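PTS-dependent dihydroxyacetone kinase operon regulatory protein (Escherichia coli, PDB 4LRZ) activates transcription of the dhaKLM operon from a sigma-70 promoter and represses its own gene, this chain being its N-terminal sensor region with GAF and PAS domains. Local coordinates at residues F[32-43]-F[100-108]; F[16-27]-F[110-120]. All coordinates share one frame; numbering follows the deposited sequence.

Interaction 1: F[32-43]-F[100-108]; sequences WNVPHQAQGVTF and LGFNDGTYC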
loop_
_atom_site.group_PDB
_atom_site.type_symbol
_atom_site.label_atom_id
_atom_site.label_comp_id
_atom_site.label_asym_id
_atom_site.label_seq_id
_atom_site.Cartn_x
_atom_site.Cartn_y
_atom_site.Cartn_z
ATOM N N TRP F 32 2.779 -42.651 5.622
ATOM C CA TRP F 32 3.223 -41.592 4.721
ATOM C C TRP F 32 3.312 -42.194 3.347
ATOM O O TRP F 32 3.826 -43.298 3.181
ATOM C CB TRP F 32 4.589 -41.012 5.146
ATOM C CG TRP F 32 4.950 -39.696 4.480
ATOM C CD1 TRP F 32 5.720 -39.526 3.361
ATOM C CD2 TRP F 32 4.555 -38.373 4.899
ATOM N NE1 TRP F 32 5.844 -38.180 3.062
ATOM C CE2 TRP F 32 5.142 -37.449 3.984
ATOM C CE3 TRP F 32 3.791 -37.876 5.968
ATOM C CZ2 TRP F 32 4.962 -36.058 4.087
ATOM C CZ3 TRP F 32 3.617 -36.480 6.074
ATOM C CH2 TRP F 32 4.208 -35.593 5.134
ATOM N N ASN F 33 2.790 -41.472 2.365
ATOM C CA ASN F 33 2.836 -41.924 0.999
ATOM C C ASN F 33 3.124 -40.807 0.023
ATOM O O ASN F 33 3.390 -39.691 0.397
ATOM C CB ASN F 33 1.528 -42.598 0.620
ATOM C CG ASN F 33 1.750 -43.878 -0.175
ATOM O OD1 ASN F 33 2.131 -43.840 -1.349
ATOM N ND2 ASN F 33 1.512 -45.013 0.465
ATOM N N VAL F 34 3.118 -41.179 -1.242
ATOM C CA VAL F 34 3.164 -40.327 -2.400
ATOM C C VAL F 34 2.254 -39.083 -2.238
ATOM O O VAL F 34 1.111 -39.188 -1.773
ATOM C CB VAL F 34 2.706 -41.232 -3.543
ATOM C CG1 VAL F 34 1.878 -40.497 -4.524
ATOM C CG2 VAL F 34 3.901 -41.978 -4.194
ATOM N N PRO F 35 2.755 -37.889 -2.618
ATOM C CA PRO F 35 1.909 -36.711 -2.414
ATOM C C PRO F 35 0.658 -36.670 -3.313
ATOM O O PRO F 35 0.582 -37.336 -4.379
ATOM C CB PRO F 35 2.835 -35.568 -2.829
ATOM C CG PRO F 35 3.571 -36.162 -3.999
ATOM C CD PRO F 35 3.921 -37.562 -3.464
ATOM N N HIS F 36 -0.305 -35.875 -2.865
ATOM C CA HIS F 36 -1.421 -35.458 -3.693
ATOM C C HIS F 36 -0.918 -34.128 -4.256
ATOM O O HIS F 36 -0.675 -33.185 -3.504
ATOM C CB HIS F 36 -2.677 -35.258 -2.819
ATOM C CG HIS F 36 -3.896 -34.870 -3.593
ATOM N ND1 HIS F 36 -4.410 -35.648 -4.609
ATOM C CD2 HIS F 36 -4.706 -33.789 -3.500
ATOM C CE1 HIS F 36 -5.467 -35.048 -5.127
ATOM N NE2 HIS F 36 -5.676 -33.924 -4.465
ATOM N N GLN F 37 -0.762 -34.069 -5.574
ATOM C CA GLN F 37 0.042 -33.055 -6.200
ATOM C C GLN F 37 -0.631 -32.607 -7.461
ATOM O O GLN F 37 -0.839 -33.411 -8.350
ATOM C CB GLN F 37 1.422 -33.630 -6.547
ATOM C CG GLN F 37 2.539 -32.545 -6.726
ATOM C CD GLN F 37 3.833 -33.108 -7.309
ATOM O OE1 GLN F 37 4.197 -34.270 -7.076
ATOM N NE2 GLN F 37 4.524 -32.294 -8.079
ATOM N N ALA F 38 -0.966 -31.328 -7.541
ATOM C CA ALA F 38 -1.540 -30.787 -8.768
ATOM C C ALA F 38 -0.522 -30.919 -9.893
ATOM O O ALA F 38 0.680 -30.927 -9.670
ATOM C CB ALA F 38 -2.001 -29.348 -8.599
ATOM N N GLN F 39 -1.032 -30.978 -11.106
ATOM C CA GLN F 39 -0.357 -31.654 -12.184
ATOM C C GLN F 39 -0.597 -30.942 -13.500
ATOM O O GLN F 39 -1.667 -30.370 -13.706
ATOM C CB GLN F 39 -0.969 -33.057 -12.269
ATOM C CG GLN F 39 0.019 -34.196 -12.499
ATOM C CD GLN F 39 -0.505 -35.211 -13.533
ATOM O OE1 GLN F 39 -0.051 -36.362 -13.579
ATOM N NE2 GLN F 39 -1.456 -34.773 -14.378
ATOM N N GLY F 40 0.399 -30.991 -14.384
ATOM C CA GLY F 40 0.275 -30.549 -15.782
ATOM C C GLY F 40 -0.512 -29.263 -15.980
ATOM O O GLY F 40 0.033 -28.151 -15.787
ATOM N N VAL F 41 -1.795 -29.417 -16.329
ATOM C CA VAL F 41 -2.656 -28.308 -16.767
ATOM C C VAL F 41 -3.400 -27.624 -15.640
ATOM O O VAL F 41 -3.397 -26.389 -15.556
ATOM C CB VAL F 41 -3.648 -28.747 -17.915
ATOM C CG1 VAL F 41 -5.089 -28.157 -17.717
ATOM C CG2 VAL F 41 -3.057 -28.390 -19.295
ATOM N N THR F 42 -4.034 -28.422 -14.780
ATOM C CA THR F 42 -4.758 -27.916 -13.610
ATOM C C THR F 42 -3.832 -27.084 -12.715
ATOM O O THR F 42 -4.288 -26.115 -12.077
ATOM C CB THR F 42 -5.352 -29.047 -12.757
ATOM O OG1 THR F 42 -4.507 -29.282 -11.633
ATOM C CG2 THR F 42 -5.499 -30.342 -13.565
ATOM N N PHE F 43 -2.550 -27.476 -12.673
ATOM C CA PHE F 43 -1.536 -26.751 -11.907
ATOM C C PHE F 43 -1.269 -25.408 -12.566
ATOM O O PHE F 43 -1.303 -24.365 -11.885
ATOM C CB PHE F 43 -0.219 -27.547 -11.668
ATOM C CG PHE F 43 0.847 -26.749 -10.894
ATOM C CD1 PHE F 43 0.624 -26.347 -9.579
ATOM C CD2 PHE F 43 2.042 -26.370 -11.505
ATOM C CE1 PHE F 43 1.586 -25.585 -8.870
ATOM C CE2 PHE F 43 3.012 -25.615 -10.829
ATOM C CZ PHE F 43 2.792 -25.217 -9.508
ATOM N N LEU F 100 10.343 -36.030 0.687
ATOM C CA LEU F 100 9.147 -36.327 1.463
ATOM C C LEU F 100 7.855 -36.077 0.711
ATOM O O LEU F 100 6.779 -36.297 1.284
ATOM C CB LEU F 100 9.115 -35.511 2.761
ATOM C CG LEU F 100 10.291 -35.729 3.708
ATOM C CD1 LEU F 100 10.113 -34.884 4.953
ATOM C CD2 LEU F 100 10.429 -37.225 4.062
ATOM N N GLY F 101 7.942 -35.608 -0.544
ATOM C CA GLY F 101 6.748 -35.260 -1.335
ATOM C C GLY F 101 6.370 -33.786 -1.515
ATOM O O GLY F 101 5.364 -33.456 -2.206
ATOM N N PHE F 102 7.136 -32.870 -0.926
ATOM C CA PHE F 102 6.773 -31.470 -1.050
ATOM C C PHE F 102 7.428 -30.878 -2.298
ATOM O O PHE F 102 8.620 -30.674 -2.313
ATOM C CB PHE F 102 7.216 -30.686 0.175
ATOM C CG PHE F 102 6.595 -31.126 1.475
ATOM C CD1 PHE F 102 7.343 -31.817 2.404
ATOM C CD2 PHE F 102 5.289 -30.797 1.784
ATOM C CE1 PHE F 102 6.799 -32.198 3.646
ATOM C CE2 PHE F 102 4.735 -31.165 3.011
ATOM C CZ PHE F 102 5.497 -31.876 3.943
ATOM N N ASN F 103 6.649 -30.625 -3.346
ATOM C CA ASN F 103 7.131 -30.087 -4.608
ATOM C C ASN F 103 6.141 -29.016 -4.987
ATOM O O ASN F 103 5.146 -28.854 -4.319
ATOM C CB ASN F 103 7.098 -31.168 -5.686
ATOM C CG ASN F 103 8.010 -32.328 -5.380
ATOM O OD1 ASN F 103 9.249 -32.185 -5.371
ATOM N ND2 ASN F 103 7.414 -33.493 -5.123
ATOM N N ASP F 104 6.399 -28.297 -6.075
ATOM C CA ASP F 104 5.395 -27.400 -6.646
ATOM C C ASP F 104 4.125 -28.208 -6.924
ATOM O O ASP F 104 4.187 -29.300 -7.474
ATOM C CB ASP F 104 5.872 -26.771 -7.954
ATOM C CG ASP F 104 6.976 -25.767 -7.760
ATOM O OD1 ASP F 104 7.552 -25.370 -8.779
ATOM O OD2 ASP F 104 7.298 -25.390 -6.618
ATOM N N GLY F 105 2.987 -27.654 -6.533
ATOM C CA GLY F 105 1.697 -28.349 -6.666
ATOM C C GLY F 105 1.264 -29.366 -5.626
ATOM O O GLY F 105 0.131 -29.857 -5.721
ATOM N N THR F 106 2.126 -29.737 -4.674
ATOM C CA THR F 106 1.735 -30.635 -3.582
ATOM C C THR F 106 0.743 -29.898 -2.679
ATOM O O THR F 106 1.009 -28.739 -2.280
ATOM C CB THR F 106 2.953 -30.984 -2.725
ATOM O OG1 THR F 106 3.856 -31.779 -3.490
ATOM C CG2 THR F 106 2.579 -31.767 -1.453
ATOM N N TYR F 107 -0.384 -30.539 -2.382
ATOM C CA TYR F 107 -1.350 -30.041 -1.390
ATOM C C TYR F 107 -0.964 -30.496 0.009
ATOM O O TYR F 107 -0.626 -31.650 0.209
ATOM C CB TYR F 107 -2.768 -30.560 -1.695
ATOM C CG TYR F 107 -3.339 -30.082 -2.996
ATOM C CD1 TYR F 107 -4.033 -28.884 -3.047
ATOM C CD2 TYR F 107 -3.215 -30.849 -4.181
ATOM C CE1 TYR F 107 -4.610 -28.433 -4.227
ATOM C CE2 TYR F 107 -3.783 -30.414 -5.387
ATOM C CZ TYR F 107 -4.472 -29.174 -5.389
ATOM O OH TYR F 107 -5.041 -28.654 -6.512
ATOM N N CYS F 108 -1.059 -29.593 0.969
ATOM C CA CYS F 108 -0.567 -29.811 2.319
ATOM C C CYS F 108 -1.688 -29.639 3.326
ATOM O O CYS F 108 -1.424 -29.395 4.536
ATOM C CB CYS F 108 0.520 -28.765 2.656
ATOM S SG CYS F 108 1.903 -28.758 1.527
HETATM O O HOH W 1 0.215 -34.358 -0.484
#

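Interaction 2: F[16-27]-F[110-120]; sequences IATSWERCNKLM and EGIIGTCALSL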
loop_
_atom_site.group_PDB
_atom_site.type_symbol
_atom_site.label_atom_id
_atom_site.label_comp_id
_atom_site.label_asym_id
_atom_site.label_seq_id
_atom_site.Cartn_x
_atom_site.Cartn_y
_atom_site.Cartn_z
ATOM N N ILE F 16 -3.375 -27.331 18.690
ATOM C CA ILE F 16 -2.777 -28.580 18.239
ATOM C C ILE F 16 -3.657 -29.787 18.579
ATOM O O ILE F 16 -3.955 -30.598 17.711
ATOM C CB ILE F 16 -1.327 -28.771 18.795
ATOM C CG1 ILE F 16 -0.300 -28.168 17.831
ATOM C CG2 ILE F 16 -0.970 -30.239 18.942
ATOM C CD1 ILE F 16 -0.247 -26.686 17.822
ATOM N N ALA F 17 -4.059 -29.872 19.845
ATOM C CA ALA F 17 -4.858 -30.953 20.381
ATOM C C ALA F 17 -6.166 -31.102 19.609
ATOM O O ALA F 17 -6.567 -32.207 19.284
ATOM C CB ALA F 17 -5.141 -30.705 21.889
ATOM N N THR F 18 -6.811 -29.978 19.318
ATOM C CA THR F 18 -8.045 -29.944 18.549
ATOM C C THR F 18 -7.810 -30.467 17.138
ATOM O O THR F 18 -8.611 -31.256 16.621
ATOM C CB THR F 18 -8.574 -28.507 18.487
ATOM O OG1 THR F 18 -8.844 -28.078 19.828
ATOM C CG2 THR F 18 -9.844 -28.415 17.665
ATOM N N SER F 19 -6.690 -30.034 16.544
ATOM C CA SER F 19 -6.258 -30.507 15.241
ATOM C C SER F 19 -6.020 -32.019 15.228
ATOM O O SER F 19 -6.422 -32.717 14.292
ATOM C CB SER F 19 -5.004 -29.769 14.786
ATOM O OG SER F 19 -4.466 -30.380 13.618
ATOM N N TRP F 20 -5.362 -32.515 16.271
ATOM C CA TRP F 20 -5.189 -33.946 16.464
ATOM C C TRP F 20 -6.510 -34.702 16.509
ATOM O O TRP F 20 -6.610 -35.751 15.903
ATOM C CB TRP F 20 -4.416 -34.214 17.720
ATOM C CG TRP F 20 -2.943 -33.963 17.625
ATOM C CD1 TRP F 20 -2.255 -33.345 16.604
ATOM C CD2 TRP F 20 -1.971 -34.255 18.641
ATOM N NE1 TRP F 20 -0.920 -33.281 16.909
ATOM C CE2 TRP F 20 -0.712 -33.824 18.150
ATOM C CE3 TRP F 20 -2.038 -34.870 19.910
ATOM C CZ2 TRP F 20 0.484 -33.989 18.884
ATOM C CZ3 TRP F 20 -0.848 -35.018 20.651
ATOM C CH2 TRP F 20 0.395 -34.572 20.135
ATOM N N GLU F 21 -7.521 -34.167 17.199
ATOM C CA GLU F 21 -8.857 -34.812 17.210
ATOM C C GLU F 21 -9.480 -34.910 15.816
ATOM O O GLU F 21 -10.170 -35.870 15.549
ATOM C CB GLU F 21 -9.885 -34.136 18.153
ATOM C CG GLU F 21 -9.544 -34.094 19.669
ATOM C CD GLU F 21 -10.608 -33.315 20.530
ATOM O OE1 GLU F 21 -11.383 -32.477 19.961
ATOM O OE2 GLU F 21 -10.664 -33.545 21.782
ATOM N N ARG F 22 -9.266 -33.925 14.940
ATOM C CA ARG F 22 -9.805 -34.007 13.563
ATOM C C ARG F 22 -9.054 -35.066 12.761
ATOM O O ARG F 22 -9.650 -35.862 12.027
ATOM C CB ARG F 22 -9.747 -32.659 12.851
ATOM C CG ARG F 22 -10.551 -31.540 13.538
ATOM C CD ARG F 22 -10.614 -30.268 12.641
ATOM N NE ARG F 22 -9.313 -29.612 12.443
ATOM C CZ ARG F 22 -8.817 -28.671 13.254
ATOM N NH1 ARG F 22 -9.506 -28.266 14.328
ATOM N NH2 ARG F 22 -7.627 -28.131 12.995
ATOM N N CYS F 23 -7.739 -35.081 12.938
ATOM C CA CYS F 23 -6.855 -36.023 12.239
ATOM C C CYS F 23 -7.045 -37.485 12.672
ATOM O O CYS F 23 -6.823 -38.402 11.882
ATOM C CB CYS F 23 -5.388 -35.615 12.429
ATOM S SG CYS F 23 -4.832 -34.090 11.556
ATOM N N ASN F 24 -7.450 -37.672 13.931
ATOM C CA ASN F 24 -7.705 -38.980 14.537
ATOM C C ASN F 24 -8.787 -39.805 13.828
ATOM O O ASN F 24 -8.700 -41.018 13.791
ATOM C CB ASN F 24 -8.104 -38.804 16.009
ATOM C CG ASN F 24 -6.928 -38.900 16.936
ATOM O OD1 ASN F 24 -5.934 -39.554 16.619
ATOM N ND2 ASN F 24 -7.022 -38.246 18.094
ATOM N N LYS F 25 -9.799 -39.114 13.295
ATOM C CA LYS F 25 -10.913 -39.733 12.602
ATOM C C LYS F 25 -10.453 -40.605 11.434
ATOM O O LYS F 25 -10.865 -41.765 11.336
ATOM C CB LYS F 25 -11.890 -38.669 12.099
ATOM C CG LYS F 25 -12.608 -37.859 13.203
ATOM C CD LYS F 25 -13.470 -36.696 12.595
ATOM C CE LYS F 25 -13.774 -35.539 13.592
ATOM N NZ LYS F 25 -13.418 -34.124 13.077
ATOM N N LEU F 26 -9.563 -40.078 10.593
ATOM C CA LEU F 26 -9.334 -40.594 9.234
ATOM C C LEU F 26 -7.908 -40.938 8.855
ATOM O O LEU F 26 -7.607 -41.107 7.676
ATOM C CB LEU F 26 -9.706 -39.515 8.226
ATOM C CG LEU F 26 -11.142 -39.067 8.082
ATOM C CD1 LEU F 26 -11.086 -37.656 7.462
ATOM C CD2 LEU F 26 -11.947 -40.083 7.251
ATOM N N MET F 27 -7.022 -41.004 9.821
ATOM C CA MET F 27 -5.631 -40.843 9.500
ATOM C C MET F 27 -4.834 -41.460 10.640
ATOM O O MET F 27 -5.238 -41.405 11.803
ATOM C CB MET F 27 -5.342 -39.322 9.409
ATOM C CG MET F 27 -4.692 -38.757 8.121
ATOM S SD MET F 27 -4.145 -36.957 8.276
ATOM C CE MET F 27 -5.752 -36.306 8.741
ATOM N N GLU F 110 -4.577 -30.319 6.016
ATOM C CA GLU F 110 -4.525 -31.020 7.261
ATOM C C GLU F 110 -5.034 -32.436 7.062
ATOM O O GLU F 110 -4.555 -33.350 7.729
ATOM C CB GLU F 110 -5.460 -30.328 8.243
ATOM C CG GLU F 110 -5.396 -30.892 9.633
ATOM C CD GLU F 110 -6.250 -30.085 10.605
ATOM O OE1 GLU F 110 -7.478 -30.046 10.414
ATOM O OE2 GLU F 110 -5.692 -29.461 11.549
ATOM N N GLY F 111 -6.031 -32.591 6.186
ATOM C CA GLY F 111 -6.622 -33.898 5.891
ATOM C C GLY F 111 -5.650 -34.779 5.107
ATOM O O GLY F 111 -5.925 -35.958 4.888
ATOM N N ILE F 112 -4.503 -34.224 4.686
ATOM C CA ILE F 112 -3.539 -35.056 3.926
ATOM C C ILE F 112 -2.248 -35.283 4.718
ATOM O O ILE F 112 -1.717 -36.396 4.784
ATOM C CB ILE F 112 -3.206 -34.451 2.542
ATOM C CG1 ILE F 112 -4.490 -34.116 1.782
ATOM C CG2 ILE F 112 -2.277 -35.371 1.763
ATOM C CD1 ILE F 112 -4.278 -33.497 0.417
ATOM N N ILE F 113 -1.728 -34.241 5.341
ATOM C CA ILE F 113 -0.428 -34.406 5.985
ATOM C C ILE F 113 -0.524 -34.295 7.503
ATOM O O ILE F 113 0.491 -34.350 8.186
ATOM C CB ILE F 113 0.700 -33.447 5.388
ATOM C CG1 ILE F 113 0.415 -31.954 5.711
ATOM C CG2 ILE F 113 0.949 -33.741 3.878
ATOM C CD1 ILE F 113 1.559 -31.043 5.422
ATOM N N GLY F 114 -1.739 -34.101 8.011
ATOM C CA GLY F 114 -1.908 -33.943 9.438
ATOM C C GLY F 114 -1.563 -32.541 9.941
ATOM O O GLY F 114 -1.191 -31.671 9.172
ATOM N N THR F 115 -1.721 -32.359 11.242
ATOM C CA THR F 115 -1.441 -31.134 11.929
ATOM C C THR F 115 -0.048 -30.655 11.590
ATOM O O THR F 115 0.950 -31.386 11.827
ATOM C CB THR F 115 -1.462 -31.366 13.447
ATOM O OG1 THR F 115 -2.623 -32.122 13.793
ATOM C CG2 THR F 115 -1.432 -30.029 14.218
ATOM N N CYS F 116 -0.014 -29.416 11.079
ATOM C CA CYS F 116 1.164 -28.756 10.552
ATOM C C CYS F 116 0.839 -27.295 10.284
ATOM O O CYS F 116 -0.220 -26.974 9.745
ATOM C CB CYS F 116 1.619 -29.426 9.237
ATOM S SG CYS F 116 3.223 -28.848 8.674
ATOM N N ALA F 117 1.765 -26.409 10.632
ATOM C CA ALA F 117 1.612 -24.988 10.377
ATOM C C ALA F 117 1.146 -24.692 8.923
ATOM O O ALA F 117 0.327 -23.790 8.679
ATOM C CB ALA F 117 2.934 -24.274 10.704
ATOM N N LEU F 118 1.669 -25.460 7.968
ATOM C CA LEU F 118 1.341 -25.281 6.551
ATOM C C LEU F 118 -0.168 -25.154 6.344
ATOM O O LEU F 118 -0.617 -24.372 5.465
ATOM C CB LEU F 118 1.852 -26.466 5.725
ATOM C CG LEU F 118 3.338 -26.649 5.590
ATOM C CD1 LEU F 118 3.689 -27.758 4.640
ATOM C CD2 LEU F 118 3.961 -25.307 5.080
ATOM N N SER F 119 -0.958 -25.915 7.122
ATOM C CA SER F 119 -2.442 -25.738 7.075
ATOM C C SER F 119 -3.013 -25.002 8.260
ATOM O O SER F 119 -3.982 -24.279 8.127
ATOM C CB SER F 119 -3.188 -27.091 6.919
ATOM O OG SER F 119 -2.954 -27.975 8.017
ATOM N N LEU F 120 -2.451 -25.205 9.437
ATOM C CA LEU F 120 -3.086 -24.692 10.643
ATOM C C LEU F 120 -3.119 -23.161 10.638
ATOM O O LEU F 120 -3.974 -22.531 11.283
ATOM C CB LEU F 120 -2.313 -25.165 11.845
ATOM C CG LEU F 120 -3.036 -25.783 13.008
ATOM C CD1 LEU F 120 -2.121 -25.619 14.238
ATOM C CD2 LEU F 120 -4.498 -25.264 13.232
#

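Interaction 1: F[32-43]-F[100-108]
Ala38 and Gly105 sit at the tight heart of this contact: Ala38 N donates to Gly105 O over 2.6 Å, reaching it from above the carbonyl plane (42° out of it). Two residues along on each strand, on the other side of the Gln37-Thr106 pair, Tyr107 N gives a straighter bond to His36 O (2.9 Å, 168°), so that Gln37 and Thr106 form a single beta bridge. Segment 100-108 reaches this bridge through a type II beta turn from Asn103 to Thr106. Thr106 OG1 fastens it, donating to Gly101 O while accepting from Asn103 N. The Gln37 side chain, extended beyond CG, passes slantwise over this turn, and its NE2 reaches Asp104 O at 3.1 Å. With CG anti to the backbone N (chi1 178°), Phe43 brings CE1 to 3.4 Å from Gly105 N. Segment 100-108 belongs to the GAF domain and follows helix 91-99, which Gly101 closes in a Schellman motif; segment 32-43 runs irregularly into the first turn of helix 40-49. At the other end of the contact Trp32 turns its indole edge to that helix end, NE1 donating to Leu100 O (2.8 Å) almost exactly in the ring plane, while CH2 meets Phe102 CZ. Phe102 itself packs inward on Phe76 and Leu118. The outer side is looser. The imidazole of the exposed His36 lies near-parallel to the Tyr107 ring but slid off it, with centroids 5.1 Å apart, and both side chains also touch Ile112. Nearby a water bridges the two backbones, accepting from His36 N and donating to Tyr107 O.

Interaction 2: F[16-27]-F[110-120]
Arg22 and Glu110 form the salt bridge of this contact, a side-on grip in which two nitrogens each take one carboxylate oxygen. Arg22 NE lies 2.8 Å from Glu110 OE1, an oxygen in the guanidinium plane, and the bond is nearly straight (164°); NH2 of Arg22 reaches the syn lone pair of Glu110 OE2, also at 2.8 Å. A bend at chi3 (-66°) folds the arginine back over its own helix, bringing the guanidinium face over Ser19 CA. The hydroxyl bonds form a relay, from Thr115 OG1 to Ser19 OG (2.5 Å) and from Ser19 OG to Glu110 OE2 (2.6 Å), the serine arriving from above the carboxylate plane. OE2 thus accepts from two donors, which probably favours the charged form of this buried acid. The contact packs helix 14-26, near the start of the chain, on the part of the GAF fold where short helix 110-113 ends at Gly114 and Cys116 occupies the N-cap position of helix 117-124. An aromatic edge adds to these: CD1 of Trp20 lies 3.1 Å from Thr115 OG1, while Trp20 NE1 hydrogen-bonds Gln134 O. Sulfur and apolar contacts surround the polar centre. Cys23 SG rests 3.6 Å from Gly114 CA, and Met27, bent at chi3, carries CE to 3.3 Å from Glu110 O. Toward the start of helix 14-26, the side chains of Ile16 and Leu120 cross at about a right angle, their CD1 atoms meeting.

In the fold
Both interactions pack residues near the start of the chain on one part of the GAF fold, the run from the end of helix 91-99 into helix 117-124. Interaction 1 is nested within the loop closed by interaction 2, and their centres lie 18 Å apart. They meet through Cys108: its SG is 3.7 Å from Leu118 CD1, and its O is 3.4 Å from Ile113 CG1. Leu118 CD1 also packs on Phe102 CE2, 3.9 Å away, so the helices of interaction 2 cover residues of the loop in interaction 1. A bound ADP lies about 12 Å from the side chain of Leu120, beyond direct contact with that residue.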